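Local coordinates for protein aspartyl-tRNA synthetase 2 (Thermus thermophilus, PDB 1N9W) that attaches L-aspartate, activated by ATP, to tRNA(Asp) and, with similar efficiency, to tRNA(Asn), acting as a homodimeric non-discriminating class II synthetase, at residues D218-F223 with P385-F390. Sequence-based numbering, arbitrary orientation.
Sequences DVEMGF and PPHGGF
Glu220 reaches across to Gly389 where strands 215-222 and 387-393 run antiparallel as neighbours in the mixed sheet of the class II synthetase catalytic domain. Its CG stands anti to the backbone N (chi1 -162°) and the chain then bends at chi2, laying the carboxylate over the facing strand, with OE2 3.3 Å from Gly389 CA. Gly389, having no side chain, leaves room for the carboxylate to lie against its CA. OE2 also forms a salt bridge with Arg352, predicted to bind L-aspartate, so Glu220 probably acts as a second-shell residue that helps position this arginine. The other oxygen, OE1, meets the rim of the His387 imidazole, whose ND1 can donate a weak, bent hydrogen bond to it (3.5 Å); carboxylate and ring are turned 61° apart.

On the opposite face Val219 and Phe390 stand alongside each other. Phe390 CG sits between its backbone N and carbonyl carbon (chi1 63°), which presents the flat of the ring to the branched valine: Val219 CB makes a CH-pi contact 4.1 Å from the ring centroid. Both suit this apolar face, which helix 227-248 covers through Leu233 and Leu237. The backbones of Val219 and Phe390 form a hydrogen-bonded antiparallel pair, with a bond in each direction, and Met221 and Gly388 do the same.

Past the paired strands, Phe223 turns its ring over Pro385, whose compact pyrrolidine offers a rigid apolar surface; Gly20 of the second subunit packs on Phe223, and Phe21 of that subunit on Pro385. Pro385 CB lies over one face of the Phe223 ring, 3.9 Å from Phe223 CE1.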
ATOM      1  N   ASP B 218       2.058  -3.558  -9.594  1.00 27.73           N
ATOM      2  CA  ASP B 218       1.955  -3.037 -10.947  1.00 28.60           C
ATOM      3  C   ASP B 218       2.580  -1.657 -11.129  1.00 30.08           C
ATOM      4  O   ASP B 218       2.487  -0.781 -10.257  1.00 27.39           O
ATOM      5  CB  ASP B 218       0.484  -2.992 -11.362  1.00 31.18           C
ATOM      6  CG  ASP B 218      -0.200  -4.356 -11.249  1.00 34.52           C
ATOM      7  OD1 ASP B 218      -1.432  -4.425 -11.409  1.00 37.99           O
ATOM      8  OD2 ASP B 218       0.496  -5.357 -11.003  1.00 36.14           O
ATOM      9  N   VAL B 219       3.206  -1.474 -12.287  1.00 28.46           N
ATOM     10  CA  VAL B 219       3.861  -0.222 -12.639  1.00 29.24           C
ATOM     11  C   VAL B 219       3.490   0.130 -14.081  1.00 30.37           C
ATOM     12  O   VAL B 219       3.515  -0.730 -14.956  1.00 30.40           O
ATOM     13  CB  VAL B 219       5.402  -0.357 -12.543  1.00 27.49           C
ATOM     14  CG1 VAL B 219       6.056   0.999 -12.760  1.00 28.24           C
ATOM     15  CG2 VAL B 219       5.797  -0.931 -11.194  1.00 24.65           C
ATOM     16  N   GLU B 220       3.138   1.387 -14.320  1.00 30.92           N
ATOM     17  CA  GLU B 220       2.789   1.844 -15.661  1.00 33.13           C
ATOM     18  C   GLU B 220       3.334   3.272 -15.788  1.00 33.56           C
ATOM     19  O   GLU B 220       3.111   4.112 -14.909  1.00 31.90           O
ATOM     20  CB  GLU B 220       1.262   1.811 -15.864  1.00 34.47           C
ATOM     21  CG  GLU B 220       0.789   1.851 -17.329  1.00 36.05           C
ATOM     22  CD  GLU B 220       0.936   0.518 -18.070  1.00 39.55           C
ATOM     23  OE1 GLU B 220       0.774   0.511 -19.308  1.00 42.33           O
ATOM     24  OE2 GLU B 220       1.201  -0.521 -17.429  1.00 38.55           O
ATOM     25  N   MET B 221       4.080   3.531 -16.861  1.00 33.64           N
ATOM     26  CA  MET B 221       4.662   4.854 -17.089  1.00 33.49           C
ATOM     27  C   MET B 221       4.590   5.261 -18.561  1.00 33.37           C
ATOM     28  O   MET B 221       4.728   4.422 -19.450  1.00 33.48           O
ATOM     29  CB  MET B 221       6.124   4.887 -16.595  1.00 34.02           C
ATOM     30  CG  MET B 221       7.125   4.071 -17.402  1.00 32.99           C
ATOM     31  SD  MET B 221       8.806   3.994 -16.694  1.00 36.76           S
ATOM     32  CE  MET B 221       9.215   5.726 -16.508  1.00 26.28           C
ATOM     33  N   GLY B 222       4.358   6.552 -18.806  1.00 33.90           N
ATOM     34  CA  GLY B 222       4.263   7.063 -20.167  1.00 31.66           C
ATOM     35  C   GLY B 222       5.494   7.842 -20.601  1.00 31.43           C
ATOM     36  O   GLY B 222       6.437   8.002 -19.828  1.00 29.65           O
ATOM     37  N   PHE B 223       5.483   8.330 -21.841  1.00 32.94           N
ATOM     38  CA  PHE B 223       6.601   9.088 -22.405  1.00 32.35           C
ATOM     39  C   PHE B 223       7.901   8.288 -22.403  1.00 33.05           C
ATOM     40  O   PHE B 223       8.966   8.804 -22.066  1.00 32.52           O
ATOM     41  CB  PHE B 223       6.797  10.399 -21.645  1.00 33.01           C
ATOM     42  CG  PHE B 223       5.680  11.371 -21.840  1.00 34.66           C
ATOM     43  CD1 PHE B 223       5.474  11.973 -23.071  1.00 34.05           C
ATOM     44  CD2 PHE B 223       4.805  11.657 -20.802  1.00 35.43           C
ATOM     45  CE1 PHE B 223       4.408  12.848 -23.269  1.00 33.10           C
ATOM     46  CE2 PHE B 223       3.737  12.528 -20.993  1.00 36.20           C
ATOM     47  CZ  PHE B 223       3.539  13.123 -22.231  1.00 34.85           C
ATOM     48  N   PRO B 385       0.018   9.025 -24.811  1.00 41.02           N
ATOM     49  CA  PRO B 385       1.440   8.983 -25.165  1.00 41.09           C
ATOM     50  C   PRO B 385       2.053   7.588 -25.151  1.00 41.85           C
ATOM     51  O   PRO B 385       1.531   6.683 -24.503  1.00 41.63           O
ATOM     52  CB  PRO B 385       2.070   9.885 -24.115  1.00 41.59           C
ATOM     53  CG  PRO B 385       1.245   9.550 -22.897  1.00 41.43           C
ATOM     54  CD  PRO B 385      -0.168   9.558 -23.448  1.00 41.80           C
ATOM     55  N   PRO B 386       3.170   7.394 -25.876  1.00 41.58           N
ATOM     56  CA  PRO B 386       3.787   6.065 -25.870  1.00 41.27           C
ATOM     57  C   PRO B 386       4.065   5.674 -24.420  1.00 42.10           C
ATOM     58  O   PRO B 386       4.654   6.446 -23.661  1.00 41.32           O
ATOM     59  CB  PRO B 386       5.060   6.267 -26.693  1.00 40.98           C
ATOM     60  CG  PRO B 386       5.373   7.717 -26.506  1.00 42.04           C
ATOM     61  CD  PRO B 386       4.013   8.360 -26.601  1.00 41.31           C
ATOM     62  N   HIS B 387       3.641   4.476 -24.039  1.00 41.32           N
ATOM     63  CA  HIS B 387       3.815   4.033 -22.671  1.00 41.21           C
ATOM     64  C   HIS B 387       3.942   2.529 -22.559  1.00 40.86           C
ATOM     65  O   HIS B 387       3.783   1.800 -23.537  1.00 42.67           O
ATOM     66  CB  HIS B 387       2.623   4.500 -21.842  1.00 41.04           C
ATOM     67  CG  HIS B 387       1.310   3.972 -22.330  1.00 41.81           C
ATOM     68  ND1 HIS B 387       0.834   2.724 -21.990  1.00 42.09           N
ATOM     69  CD2 HIS B 387       0.380   4.514 -23.154  1.00 42.29           C
ATOM     70  CE1 HIS B 387      -0.331   2.521 -22.579  1.00 41.39           C
ATOM     71  NE2 HIS B 387      -0.628   3.592 -23.291  1.00 41.35           N
ATOM     72  N   GLY B 388       4.228   2.079 -21.345  1.00 38.23           N
ATOM     73  CA  GLY B 388       4.371   0.662 -21.081  1.00 38.62           C
ATOM     74  C   GLY B 388       4.342   0.401 -19.587  1.00 36.25           C
ATOM     75  O   GLY B 388       4.247   1.330 -18.791  1.00 36.63           O
ATOM     76  N   GLY B 389       4.422  -0.864 -19.204  1.00 36.22           N
ATOM     77  CA  GLY B 389       4.398  -1.197 -17.797  1.00 33.93           C
ATOM     78  C   GLY B 389       4.656  -2.665 -17.552  1.00 34.08           C
ATOM     79  O   GLY B 389       4.900  -3.438 -18.483  1.00 34.20           O
ATOM     80  N   PHE B 390       4.594  -3.051 -16.286  1.00 33.89           N
ATOM     81  CA  PHE B 390       4.831  -4.430 -15.897  1.00 32.58           C
ATOM     82  C   PHE B 390       4.279  -4.663 -14.496  1.00 32.69           C
ATOM     83  O   PHE B 390       3.942  -3.713 -13.781  1.00 30.12           O
ATOM     84  CB  PHE B 390       6.332  -4.733 -15.956  1.00 32.35           C
ATOM     85  CG  PHE B 390       7.173  -3.918 -14.997  1.00 33.96           C
ATOM     86  CD1 PHE B 390       7.434  -4.389 -13.713  1.00 32.68           C
ATOM     87  CD2 PHE B 390       7.731  -2.700 -15.387  1.00 32.91           C
ATOM     88  CE1 PHE B 390       8.237  -3.671 -12.835  1.00 32.60           C
ATOM     89  CE2 PHE B 390       8.539  -1.972 -14.507  1.00 33.86           C
ATOM     90  CZ  PHE B 390       8.793  -2.461 -13.229  1.00 31.79           C
TER